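Hexapeptide transferase family protein (Anaplasma phagocytophilum, PDB 3IXC) is a trimeric left-handed beta-helix protein of the gamma-carbonic-anhydrase-like family that binds magnesium and may have transferase activity. Local coordinates at residues T39-G44 against I60-V65; K100-G105 against N117-G122; V127-V132 against L145-I150. All coordinates share one frame; numbering follows the deposited sequence. Where two conformers were deposited one is given.

Contact 1: T39-G44 against I60-V65; sequences TAFIAG and IWYGTV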
ATOM      1  N   THR A  39      11.747  21.548 -11.447  1.00 10.78           N
ATOM      2  CA  THR A  39      10.494  22.094 -10.920  1.00 10.59           C
ATOM      3  C   THR A  39       9.582  21.011 -10.356  1.00 10.26           C
ATOM      4  O   THR A  39       8.520  21.312  -9.803  1.00 10.36           O
ATOM      5  CB  THR A  39       9.711  22.905 -11.980  1.00 10.62           C
ATOM      6  OG1 THR A  39       9.287  22.035 -13.037  1.00 10.72           O
ATOM      7  CG2 THR A  39      10.567  24.038 -12.550  1.00 10.87           C
ATOM      8  N   ALA A  40       9.987  19.750 -10.501  1.00  9.88           N
ATOM      9  CA  ALA A  40       9.206  18.650  -9.939  1.00  9.98           C
ATOM     10  C   ALA A  40       9.417  18.567  -8.431  1.00 10.54           C
ATOM     11  O   ALA A  40      10.527  18.805  -7.936  1.00 11.50           O
ATOM     12  CB  ALA A  40       9.564  17.322 -10.608  1.00  9.61           C
ATOM     13  N   PHE A  41       8.345  18.258  -7.703  1.00 10.34           N
ATOM     14  CA  PHE A  41       8.448  17.956  -6.285  1.00 10.04           C
ATOM     15  C   PHE A  41       8.654  16.462  -6.096  1.00  9.85           C
ATOM     16  O   PHE A  41       7.870  15.654  -6.596  1.00  9.56           O
ATOM     17  CB  PHE A  41       7.195  18.404  -5.526  1.00 10.58           C
ATOM     18  CG  PHE A  41       7.126  17.879  -4.112  1.00 11.47           C
ATOM     19  CD1 PHE A  41       8.018  18.329  -3.145  1.00 14.75           C
ATOM     20  CD2 PHE A  41       6.177  16.927  -3.756  1.00 12.42           C
ATOM     21  CE1 PHE A  41       7.957  17.839  -1.829  1.00 15.32           C
ATOM     22  CE2 PHE A  41       6.105  16.440  -2.455  1.00 12.92           C
ATOM     23  CZ  PHE A  41       6.986  16.892  -1.489  1.00 13.25           C
ATOM     24  N   ILE A  42       9.721  16.101  -5.382  1.00  9.71           N
ATOM     25  CA  ILE A  42       9.964  14.707  -5.021  1.00  9.96           C
ATOM     26  C   ILE A  42      10.054  14.602  -3.509  1.00  9.57           C
ATOM     27  O   ILE A  42      10.965  15.174  -2.888  1.00  9.15           O
ATOM     28  CB  ILE A  42      11.284  14.163  -5.628  1.00 10.21           C
ATOM     29  CG1 ILE A  42      11.422  14.544  -7.117  1.00 11.37           C
ATOM     30  CG2 ILE A  42      11.400  12.667  -5.381  1.00 10.98           C
ATOM     31  CD1 ILE A  42      10.394  13.910  -8.042  1.00 12.42           C
ATOM     32  N   ALA A  43       9.110  13.876  -2.906  1.00  9.11           N
ATOM     33  CA  ALA A  43       9.130  13.683  -1.464  1.00  9.15           C
ATOM     34  C   ALA A  43      10.436  13.012  -1.059  1.00  9.38           C
ATOM     35  O   ALA A  43      10.945  12.142  -1.773  1.00  9.58           O
ATOM     36  CB  ALA A  43       7.943  12.841  -1.021  1.00  9.28           C
ATOM     37  N   GLY A  44      10.970  13.422   0.090  1.00 10.19           N
ATOM     38  CA  GLY A  44      12.274  12.958   0.543  1.00 10.71           C
ATOM     39  C   GLY A  44      12.404  11.464   0.772  1.00 10.86           C
ATOM     40  O   GLY A  44      13.521  10.928   0.793  1.00 11.70           O
ATOM     41  N   ILE A  60       5.791  13.751  -6.904  1.00  8.36           N
ATOM     42  CA  ILE A  60       5.930  12.337  -6.549  1.00  8.52           C
ATOM     43  C   ILE A  60       5.951  12.295  -5.027  1.00  8.32           C
ATOM     44  O   ILE A  60       6.850  12.857  -4.398  1.00  8.13           O
ATOM     45  CB  ILE A  60       7.230  11.745  -7.156  1.00  9.25           C
ATOM     46  CG1 ILE A  60       7.322  12.054  -8.669  1.00  9.46           C
ATOM     47  CG2 ILE A  60       7.349  10.259  -6.850  1.00 10.24           C
ATOM     48  CD1 ILE A  60       6.190  11.448  -9.534  1.00 10.87           C
ATOM     49  N   TRP A  61       4.951  11.634  -4.445  1.00  7.82           N
ATOM     50  CA  TRP A  61       4.625  11.806  -3.025  1.00  7.58           C
ATOM     51  C   TRP A  61       5.280  10.783  -2.089  1.00  7.67           C
ATOM     52  O   TRP A  61       6.113   9.971  -2.513  1.00  7.59           O
ATOM     53  CB  TRP A  61       3.093  11.931  -2.863  1.00  7.76           C
ATOM     54  CG  TRP A  61       2.653  13.220  -3.512  1.00  7.57           C
ATOM     55  CD1 TRP A  61       2.346  13.425  -4.842  1.00  7.77           C
ATOM     56  CD2 TRP A  61       2.585  14.504  -2.886  1.00  8.25           C
ATOM     57  NE1 TRP A  61       2.070  14.762  -5.063  1.00  7.08           N
ATOM     58  CE2 TRP A  61       2.204  15.443  -3.882  1.00  7.23           C
ATOM     59  CE3 TRP A  61       2.797  14.955  -1.576  1.00  8.82           C
ATOM     60  CZ2 TRP A  61       2.026  16.806  -3.603  1.00  8.23           C
ATOM     61  CZ3 TRP A  61       2.612  16.312  -1.296  1.00  8.15           C
ATOM     62  CH2 TRP A  61       2.229  17.223  -2.314  1.00  8.27           C
ATOM     63  N   TYR A  62       4.960  10.886  -0.802  1.00  7.63           N
ATOM     64  CA  TYR A  62       5.667  10.131   0.226  1.00  7.10           C
ATOM     65  C   TYR A  62       5.517   8.637   0.028  1.00  7.59           C
ATOM     66  O   TYR A  62       4.422   8.152  -0.233  1.00  7.35           O
ATOM     67  CB  TYR A  62       5.146  10.537   1.597  1.00  6.58           C
ATOM     68  CG  TYR A  62       5.483  11.968   1.932  1.00  7.10           C
ATOM     69  CD1 TYR A  62       6.737  12.295   2.462  1.00  7.80           C
ATOM     70  CD2 TYR A  62       4.558  12.994   1.716  1.00  8.25           C
ATOM     71  CE1 TYR A  62       7.066  13.619   2.761  1.00  7.30           C
ATOM     72  CE2 TYR A  62       4.882  14.326   2.018  1.00  8.29           C
ATOM     73  CZ  TYR A  62       6.135  14.619   2.537  1.00  8.03           C
ATOM     74  OH  TYR A  62       6.467  15.922   2.838  1.00  9.55           O
ATOM     75  N   GLY A  63       6.637   7.924   0.126  1.00  7.73           N
ATOM     76  CA  GLY A  63       6.629   6.468   0.047  1.00  8.31           C
ATOM     77  C   GLY A  63       6.354   5.881  -1.330  1.00  8.88           C
ATOM     78  O   GLY A  63       6.198   4.666  -1.465  1.00  8.63           O
ATOM     79  N   THR A  64       6.295   6.732  -2.351  1.00  8.75           N
ATOM     80  CA  THR A  64       6.099   6.253  -3.711  0.50  8.93           C
ATOM     81  C   THR A  64       7.398   5.630  -4.241  1.00  9.22           C
ATOM     82  O   THR A  64       8.503   6.092  -3.928  1.00 10.49           O
ATOM     83  CB  THR A  64       5.509   7.370  -4.615  0.50  8.91           C
ATOM     84  OG1 THR A  64       4.150   7.601  -4.213  0.50  8.74           O
ATOM     85  CG2 THR A  64       5.528   6.984  -6.093  0.50  8.57           C
ATOM     86  N   VAL A  65       7.243   4.558  -5.009  1.00  8.86           N
ATOM     87  CA  VAL A  65       8.379   3.839  -5.573  1.00  8.38           C
ATOM     88  C   VAL A  65       8.173   3.774  -7.079  1.00  9.09           C
ATOM     89  O   VAL A  65       7.205   3.170  -7.550  1.00  9.70           O
ATOM     90  CB  VAL A  65       8.493   2.401  -4.996  1.00  8.28           C
ATOM     91  CG1 VAL A  65       9.685   1.668  -5.632  1.00  8.15           C
ATOM     92  CG2 VAL A  65       8.635   2.431  -3.474  1.00  8.83           C
TER
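The ring of Phe41 turns its edge toward the face of the Trp61 indole. CE2 leads, 3.7 Å from Trp61 CZ3 and displaced toward the rim of the six-membered ring; the two planes stand at 57° with centroids 4.9 Å apart, an inclined edge-to-face pair. Different first torsions bring the rings together. Phe41 has CG anti to its nitrogen (chi1 169°), which swings the ring across to the neighbouring coil, whereas Trp61, whose CB points away from 39-44, has CG anti to the carbonyl carbon and turns the indole face back toward CE2. The Tyr62 hydroxyl lies near the plane of the Phe41 ring, at its edge, while the face of the Tyr62 ring takes the methyl of Ala43: CB sits 3.9 Å from the ring centroid, 18° off the normal, a CH-pi contact. These groups lie beside one pairing between successive coils of the left-handed parallel beta-helix, that of Ile42 with Ile60. Ile60 N donates to Phe41 O at 2.8 Å and Ala43 N to Ile60 O at 2.9 Å, both nearly straight, so Ile60 is held through both its N-H and its C=O. On the face of the sheet carrying the two isoleucines, their side chains run side by side in the same direction, Ile42 CD1 meeting Ile60 CG1 at 3.6 Å. Past Ile60 the chain makes a type II turn from Trp61 to Thr64, with Gly63 at positive phi. The aromatic group extends beyond the two coils: Tyr190 adds its ring to those of Phe41 and Trp61, and Ser187 of the C-terminal helix 170-188 packs on both. Arg67 of the second subunit makes a cation-pi contact with Trp61, bringing the indole into the trimer interface.

Contact 2: K100-G105 against N117-G122; sequences KFVTIG and NNAFVG
Lys100-Gly105 and Asn117-Gly122 run parallel, their end-to-end directions only 3° apart, with Thr103 opposite Phe120 and Ile104 opposite Val121. The strand ladder has three backbone bonds: Thr103 N to Ala119 O, Val121 N to Thr103 O at 2.8 Å, and Gly105 N to Val121 O. Ahead of it, Asn118 N donates to Lys100 O at 2.9 Å, carrying the pairing into the turn, where Phe101 and Asn118 both adopt positive phi. The Asn117 side chain continues the ladder: OD1 accepts from Lys100 N at 2.9 Å in an almost straight bond (177° at the hydrogen), although the donor stands above the amide's carbonyl plane. Asn118 reaches back from the same turn, ND2 giving a bent bond to Phe101 O at 3.2 Å and a further hydrogen bond to Gln177 OE1 of helix 170-188. Two adjacent asparagines thus tie one corner of neighbouring coils in the left-handed beta-helix, and the C-terminal helix lies along this side of it. On the Thr103-Phe120 face, Thr103 lays its methyl over the Phe120 ring, CG2 being 4.1 Å from the centroid in a CH-pi contact. With CG2 anti to the backbone nitrogen, OG1 is left beside that nitrogen, where it is hydrogen-bonded to Ser179 of the helix and to Asn80 of the preceding coil, while Leu176 of the same helix covers Phe120. On the Ile104-Val121 face the contact is looser, Ile104 CG1 lying 4.2 Å from Val121 CG2.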
ATOM      1  N   LYS A 100       0.567  13.910 -19.358  1.00  7.77           N
ATOM      2  CA  LYS A 100       0.580  15.195 -18.672  1.00  7.80           C
ATOM      3  C   LYS A 100      -0.686  15.392 -17.854  1.00  7.69           C
ATOM      4  O   LYS A 100      -1.759  14.948 -18.249  1.00  7.75           O
ATOM      5  CB  LYS A 100       0.675  16.331 -19.695  1.00  8.15           C
ATOM      6  CG  LYS A 100       1.866  16.262 -20.615  1.00 10.03           C
ATOM      7  CD  LYS A 100       1.808  17.447 -21.562  1.00 13.83           C
ATOM      8  CE  LYS A 100       2.819  17.335 -22.675  1.00 17.31           C
ATOM      9  NZ  LYS A 100       2.650  18.456 -23.644  1.00 20.10           N
ATOM     10  N   PHE A 101      -0.557  16.077 -16.719  1.00  7.09           N
ATOM     11  CA  PHE A 101      -1.717  16.447 -15.890  1.00  7.18           C
ATOM     12  C   PHE A 101      -2.565  15.245 -15.491  1.00  7.56           C
ATOM     13  O   PHE A 101      -3.795  15.313 -15.450  1.00  7.68           O
ATOM     14  CB  PHE A 101      -2.534  17.557 -16.581  1.00  6.91           C
ATOM     15  CG  PHE A 101      -1.705  18.749 -16.946  1.00  7.38           C
ATOM     16  CD1 PHE A 101      -1.202  19.593 -15.956  1.00  7.25           C
ATOM     17  CD2 PHE A 101      -1.394  19.009 -18.277  1.00  7.87           C
ATOM     18  CE1 PHE A 101      -0.407  20.696 -16.292  1.00  7.78           C
ATOM     19  CE2 PHE A 101      -0.604  20.101 -18.620  1.00  8.90           C
ATOM     20  CZ  PHE A 101      -0.115  20.948 -17.629  1.00  8.07           C
ATOM     21  N   VAL A 102      -1.874  14.143 -15.194  1.00  7.10           N
ATOM     22  CA  VAL A 102      -2.500  12.901 -14.746  1.00  7.16           C
ATOM     23  C   VAL A 102      -2.542  12.916 -13.218  1.00  7.06           C
ATOM     24  O   VAL A 102      -1.615  13.415 -12.566  1.00  6.85           O
ATOM     25  CB  VAL A 102      -1.693  11.670 -15.240  1.00  7.32           C
ATOM     26  CG1 VAL A 102      -2.144  10.384 -14.532  1.00  8.24           C
ATOM     27  CG2 VAL A 102      -1.847  11.502 -16.751  1.00  7.21           C
ATOM     28  N   THR A 103      -3.628  12.384 -12.655  1.00  6.79           N
ATOM     29  CA  THR A 103      -3.744  12.206 -11.209  1.00  7.01           C
ATOM     30  C   THR A 103      -3.750  10.713 -10.910  1.00  7.30           C
ATOM     31  O   THR A 103      -4.609   9.977 -11.428  1.00  7.88           O
ATOM     32  CB  THR A 103      -5.035  12.859 -10.659  1.00  7.03           C
ATOM     33  OG1 THR A 103      -4.948  14.290 -10.784  1.00  6.61           O
ATOM     34  CG2 THR A 103      -5.235  12.515  -9.167  1.00  6.55           C
ATOM     35  N   ILE A 104      -2.771  10.275 -10.111  1.00  7.44           N
ATOM     36  CA  ILE A 104      -2.749   8.903  -9.612  0.50  7.37           C
ATOM     37  C   ILE A 104      -2.897   8.951  -8.096  1.00  7.51           C
ATOM     38  O   ILE A 104      -2.064   9.514  -7.389  1.00  7.12           O
ATOM     39  CB  ILE A 104      -1.472   8.140 -10.045  0.50  7.36           C
ATOM     40  CG1 ILE A 104      -1.454   7.992 -11.568  0.50  7.40           C
ATOM     41  CG2 ILE A 104      -1.402   6.749  -9.368  0.50  7.29           C
ATOM     42  CD1 ILE A 104      -0.075   8.081 -12.187  0.50  8.11           C
ATOM     43  N   GLY A 105      -3.999   8.375  -7.615  1.00  7.17           N
ATOM     44  CA  GLY A 105      -4.333   8.412  -6.195  1.00  7.03           C
ATOM     45  C   GLY A 105      -3.408   7.603  -5.296  1.00  7.15           C
ATOM     46  O   GLY A 105      -2.505   6.898  -5.769  1.00  7.58           O
ATOM     47  N   ASN A 117      -2.975  11.901 -21.298  1.00  9.20           N
ATOM     48  CA  ASN A 117      -3.097  13.171 -20.584  1.00  9.26           C
ATOM     49  C   ASN A 117      -4.438  13.266 -19.873  1.00  9.26           C
ATOM     50  O   ASN A 117      -5.461  12.843 -20.410  1.00  9.04           O
ATOM     51  CB  ASN A 117      -2.972  14.362 -21.533  1.00  9.48           C
ATOM     52  CG  ASN A 117      -1.680  14.358 -22.319  1.00 10.18           C
ATOM     53  OD1 ASN A 117      -0.681  13.748 -21.922  1.00 10.40           O
ATOM     54  ND2 ASN A 117      -1.691  15.055 -23.455  1.00 10.40           N
ATOM     55  N   ASN A 118      -4.420  13.827 -18.668  1.00  8.87           N
ATOM     56  CA  ASN A 118      -5.636  14.043 -17.874  1.00  9.19           C
ATOM     57  C   ASN A 118      -6.349  12.762 -17.443  1.00  8.82           C
ATOM     58  O   ASN A 118      -7.501  12.830 -17.017  1.00  9.60           O
ATOM     59  CB  ASN A 118      -6.655  14.937 -18.610  1.00  9.20           C
ATOM     60  CG  ASN A 118      -6.345  16.433 -18.533  1.00 12.09           C
ATOM     61  OD1 ASN A 118      -6.731  17.175 -19.435  1.00 15.21           O
ATOM     62  ND2 ASN A 118      -5.711  16.890 -17.448  1.00 11.58           N
ATOM     63  N   ALA A 119      -5.688  11.607 -17.554  1.00  8.53           N
ATOM     64  CA  ALA A 119      -6.211  10.375 -16.942  1.00  8.84           C
ATOM     65  C   ALA A 119      -6.257  10.537 -15.424  1.00  8.95           C
ATOM     66  O   ALA A 119      -5.434  11.262 -14.840  1.00  9.01           O
ATOM     67  CB  ALA A 119      -5.357   9.170 -17.314  1.00  8.71           C
ATOM     68  N   PHE A 120      -7.220   9.876 -14.789  1.00  8.55           N
ATOM     69  CA  PHE A 120      -7.419   9.996 -13.342  1.00  8.82           C
ATOM     70  C   PHE A 120      -7.589   8.587 -12.808  1.00  8.56           C
ATOM     71  O   PHE A 120      -8.547   7.887 -13.164  1.00  8.43           O
ATOM     72  CB  PHE A 120      -8.659  10.854 -13.047  1.00  8.50           C
ATOM     73  CG  PHE A 120      -8.849  11.211 -11.588  1.00 10.20           C
ATOM     74  CD1 PHE A 120      -8.656  12.524 -11.155  1.00 12.33           C
ATOM     75  CD2 PHE A 120      -9.234  10.248 -10.654  1.00 12.27           C
ATOM     76  CE1 PHE A 120      -8.837  12.876  -9.815  1.00 12.56           C
ATOM     77  CE2 PHE A 120      -9.420  10.591  -9.294  1.00 12.63           C
ATOM     78  CZ  PHE A 120      -9.227  11.906  -8.880  1.00 12.78           C
ATOM     79  N   VAL A 121      -6.648   8.170 -11.968  1.00  8.22           N
ATOM     80  CA  VAL A 121      -6.679   6.824 -11.390  1.00  8.54           C
ATOM     81  C   VAL A 121      -7.032   6.948  -9.921  1.00  8.82           C
ATOM     82  O   VAL A 121      -6.251   7.483  -9.125  1.00  9.00           O
ATOM     83  CB  VAL A 121      -5.320   6.098 -11.553  1.00  8.57           C
ATOM     84  CG1 VAL A 121      -5.388   4.689 -10.950  1.00  9.23           C
ATOM     85  CG2 VAL A 121      -4.918   6.025 -13.014  1.00  9.56           C
ATOM     86  N   GLY A 122      -8.223   6.470  -9.563  1.00  8.47           N
ATOM     87  CA  GLY A 122      -8.712   6.556  -8.190  1.00  8.60           C
ATOM     88  C   GLY A 122      -7.794   5.822  -7.230  1.00  8.52           C
ATOM     89  O   GLY A 122      -7.175   4.830  -7.597  1.00  8.55           O
TER

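Contact 3: V127-V132 against L145-I150; sequences VMDRAV and LTRGKI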
ATOM      1  N   VAL A 127      -3.413  -1.129 -12.042  1.00  8.85           N
ATOM      2  CA  VAL A 127      -3.483  -1.086 -13.510  1.00  9.16           C
ATOM      3  C   VAL A 127      -2.432  -2.061 -14.023  1.00  9.51           C
ATOM      4  O   VAL A 127      -1.232  -1.891 -13.761  1.00  9.52           O
ATOM      5  CB  VAL A 127      -3.238   0.340 -14.063  1.00  9.43           C
ATOM      6  CG1 VAL A 127      -3.386   0.358 -15.584  1.00  9.59           C
ATOM      7  CG2 VAL A 127      -4.234   1.325 -13.437  1.00  9.48           C
ATOM      8  N   MET A 128      -2.888  -3.074 -14.763  1.00  9.92           N
ATOM      9  CA  MET A 128      -2.046  -4.210 -15.161  0.50 10.64           C
ATOM     10  C   MET A 128      -1.326  -3.974 -16.490  1.00 10.62           C
ATOM     11  O   MET A 128      -1.642  -3.026 -17.221  1.00 10.49           O
ATOM     12  CB  MET A 128      -2.879  -5.501 -15.244  0.50 11.20           C
ATOM     13  CG  MET A 128      -3.608  -5.893 -13.954  0.50 12.98           C
ATOM     14  SD  MET A 128      -2.578  -6.617 -12.667  0.50 18.51           S
ATOM     15  CE  MET A 128      -2.125  -8.177 -13.417  0.50 16.88           C
ATOM     16  N   ASP A 129      -0.372  -4.859 -16.789  1.00 10.68           N
ATOM     17  CA  ASP A 129       0.428  -4.809 -18.015  1.00 11.08           C
ATOM     18  C   ASP A 129      -0.436  -4.607 -19.253  1.00 10.52           C
ATOM     19  O   ASP A 129      -1.456  -5.274 -19.429  1.00 10.23           O
ATOM     20  CB  ASP A 129       1.257  -6.098 -18.173  1.00 11.44           C
ATOM     21  CG  ASP A 129       2.567  -6.081 -17.376  1.00 14.18           C
ATOM     22  OD1 ASP A 129       2.920  -5.046 -16.772  1.00 18.11           O
ATOM     23  OD2 ASP A 129       3.265  -7.115 -17.373  1.00 15.91           O
ATOM     24  N   ARG A 130      -0.020  -3.676 -20.104  1.00 10.45           N
ATOM     25  CA  ARG A 130      -0.652  -3.437 -21.407  1.00 10.62           C
ATOM     26  C   ARG A 130      -2.012  -2.728 -21.330  1.00 10.19           C
ATOM     27  O   ARG A 130      -2.593  -2.411 -22.364  1.00 10.27           O
ATOM     28  CB  ARG A 130      -0.757  -4.728 -22.250  1.00 11.22           C
ATOM     29  CG  ARG A 130       0.581  -5.354 -22.625  1.00 13.47           C
ATOM     30  CD  ARG A 130       0.412  -6.592 -23.512  1.00 17.74           C
ATOM     31  NE  ARG A 130      -0.022  -7.766 -22.753  1.00 21.37           N
ATOM     32  CZ  ARG A 130      -1.269  -8.232 -22.715  1.00 22.49           C
ATOM     33  NH1 ARG A 130      -2.236  -7.635 -23.402  1.00 23.00           N
ATOM     34  NH2 ARG A 130      -1.545  -9.312 -21.994  1.00 23.83           N
ATOM     35  N   ALA A 131      -2.518  -2.460 -20.124  1.00  9.89           N
ATOM     36  CA  ALA A 131      -3.732  -1.652 -20.016  1.00  9.64           C
ATOM     37  C   ALA A 131      -3.464  -0.231 -20.513  1.00  9.81           C
ATOM     38  O   ALA A 131      -2.340   0.267 -20.436  1.00  9.83           O
ATOM     39  CB  ALA A 131      -4.276  -1.644 -18.584  1.00  9.67           C
ATOM     40  N   VAL A 132      -4.498   0.405 -21.051  1.00  9.58           N
ATOM     41  CA  VAL A 132      -4.386   1.764 -21.575  1.00  9.90           C
ATOM     42  C   VAL A 132      -5.545   2.580 -21.040  1.00  9.89           C
ATOM     43  O   VAL A 132      -6.693   2.137 -21.086  1.00 10.47           O
ATOM     44  CB  VAL A 132      -4.433   1.790 -23.130  1.00 10.22           C
ATOM     45  CG1 VAL A 132      -4.465   3.235 -23.656  1.00 10.90           C
ATOM     46  CG2 VAL A 132      -3.251   1.025 -23.722  1.00 10.29           C
ATOM     47  N   LEU A 145      -7.824  -2.765 -13.115  1.00  8.96           N
ATOM     48  CA  LEU A 145      -7.888  -2.724 -14.577  1.00  8.71           C
ATOM     49  C   LEU A 145      -6.956  -3.787 -15.133  1.00  9.45           C
ATOM     50  O   LEU A 145      -5.733  -3.681 -15.001  1.00  9.21           O
ATOM     51  CB  LEU A 145      -7.512  -1.330 -15.104  1.00  9.20           C
ATOM     52  CG  LEU A 145      -7.688  -1.108 -16.617  1.00  8.88           C
ATOM     53  CD1 LEU A 145      -9.147  -1.281 -17.038  1.00 10.49           C
ATOM     54  CD2 LEU A 145      -7.182   0.274 -17.022  1.00 11.08           C
ATOM     55  N   THR A 146      -7.539  -4.817 -15.741  1.00  9.79           N
ATOM     56  CA  THR A 146      -6.787  -6.029 -16.088  1.00 10.46           C
ATOM     57  C   THR A 146      -6.006  -5.879 -17.395  1.00 10.66           C
ATOM     58  O   THR A 146      -6.161  -4.877 -18.105  1.00 10.45           O
ATOM     59  CB  THR A 146      -7.704  -7.271 -16.104  1.00 10.63           C
ATOM     60  OG1 THR A 146      -8.769  -7.073 -17.043  1.00 11.58           O
ATOM     61  CG2 THR A 146      -8.298  -7.501 -14.714  1.00 11.26           C
ATOM     62  N   ARG A 147      -5.171  -6.875 -17.700  1.00 10.87           N
ATOM     63  CA  ARG A 147      -4.218  -6.748 -18.796  0.50 10.98           C
ATOM     64  C   ARG A 147      -4.882  -6.433 -20.139  1.00 10.83           C
ATOM     65  O   ARG A 147      -5.858  -7.070 -20.541  1.00 11.41           O
ATOM     66  CB  ARG A 147      -3.303  -7.976 -18.890  0.50 11.00           C
ATOM     67  CG  ARG A 147      -2.240  -8.035 -17.788  0.50 11.74           C
ATOM     68  CD  ARG A 147      -1.238  -9.156 -18.043  0.50 12.65           C
ATOM     69  NE  ARG A 147      -0.167  -9.185 -17.047  0.50 13.23           N
ATOM     70  CZ  ARG A 147       0.838 -10.055 -17.058  0.50 14.61           C
ATOM     71  NH1 ARG A 147       0.910 -10.974 -18.011  0.50 15.47           N
ATOM     72  NH2 ARG A 147       1.770 -10.012 -16.115  0.50 14.60           N
ATOM     73  N   GLY A 148      -4.353  -5.418 -20.810  1.00 10.94           N
ATOM     74  CA  GLY A 148      -4.781  -5.065 -22.161  1.00 10.79           C
ATOM     75  C   GLY A 148      -6.088  -4.308 -22.321  1.00 10.88           C
ATOM     76  O   GLY A 148      -6.471  -3.982 -23.443  1.00 11.07           O
ATOM     77  N   LYS A 149      -6.776  -4.033 -21.216  1.00 10.85           N
ATOM     78  CA  LYS A 149      -8.057  -3.318 -21.281  1.00 11.42           C
ATOM     79  C   LYS A 149      -7.832  -1.853 -21.622  1.00 11.14           C
ATOM     80  O   LYS A 149      -6.830  -1.269 -21.205  1.00 11.52           O
ATOM     81  CB  LYS A 149      -8.848  -3.462 -19.975  1.00 11.44           C
ATOM     82  CG  LYS A 149      -9.357  -4.882 -19.700  1.00 12.91           C
ATOM     83  CD  LYS A 149     -10.614  -5.191 -20.529  1.00 15.48           C
ATOM     84  CE  LYS A 149     -11.126  -6.611 -20.290  1.00 17.10           C
ATOM     85  NZ  LYS A 149     -10.487  -7.628 -21.177  1.00 19.15           N
ATOM     86  N   ILE A 150      -8.761  -1.284 -22.389  1.00 11.22           N
ATOM     87  CA  ILE A 150      -8.659   0.099 -22.857  0.50 11.62           C
ATOM     88  C   ILE A 150      -9.830   0.933 -22.336  1.00 11.56           C
ATOM     89  O   ILE A 150     -10.985   0.683 -22.701  1.00 12.02           O
ATOM     90  CB  ILE A 150      -8.645   0.185 -24.411  0.50 11.66           C
ATOM     91  CG1 ILE A 150      -7.827  -0.952 -25.036  0.50 12.37           C
ATOM     92  CG2 ILE A 150      -8.144   1.555 -24.871  0.50 11.99           C
ATOM     93  CD1 ILE A 150      -6.340  -0.843 -24.824  0.50 13.29           C
TER
HETATM   94  O   HOH W   1       0.714  -6.977 -14.828  1.00  8.08           O
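Arg147, in the conformer described, reaches along the turn of the preceding coil and touches Asp129 over most of its length. Its CB lies 3.3 Å from Asp129 O, with Arg130 NH2 also nearby. CG, anti to the carbonyl carbon, keeps beside the same oxygen and meets Met128 CB at 3.6 Å. Beyond CG the chain is extended, carrying CD and then NE past Asp129 CB, so that the two side chains run alongside each other. At the tip, Asp129 OD2 sits over one face of the guanidinium, 3.5 Å from NH2, with the carboxylate and guanidinium planes 23° apart. No N-H points at this oxygen; the salt bridge is one of charge alone. NE instead donates to a water at the guanidinium edge, 3.3 Å away, which also accepts from Asp129 N. The backbone here forms two type II turns, Met128-Ala131 and Thr146-Lys149, stacked as the same corner of successive coils of the left-handed beta-helix. Met128 N bonds to Leu145 O before the corner and Val132 N to Lys149 O after it, at 2.9 Å; between them Gly148 N makes a longer, bent bond to Asp129 O. Leu145 CD2 closes the inner side, 3.8 Å from Ala131 CB. Asp129 also touches the magnesium ligand His111 and may belong to its second shell, about 7 Å from a bound magnesium ion. Arg147 therefore adds positive charge that could temper the negative field there, and the carboxylate may in turn partly offset the nearness of the Arg130 and Arg147 guanidiniums.

How the contacts relate
Contacts 1, 2 and 3 follow in series along the chain, each joining successive coils of one left-handed beta-helix. Contacts 1 and 2 share the sheet that begins with strand 41-42 and includes 103-104 and 120-121; their centres are about 16 Å apart and helix 170-188 packs beside both. Contact 3 lies at a different corner, between strands of the other two sheets, its centre about 15 Å from that of contact 2 and about 25 Å from that of contact 1, on the opposite side of the chain's centre from contact 1. Contact 1 reaches the second and third subunits and contact 3 the third. The same coil stacking thus runs from the helix-covered side to the magnesium ligands, probably at a subunit interface, as in gamma-class relatives.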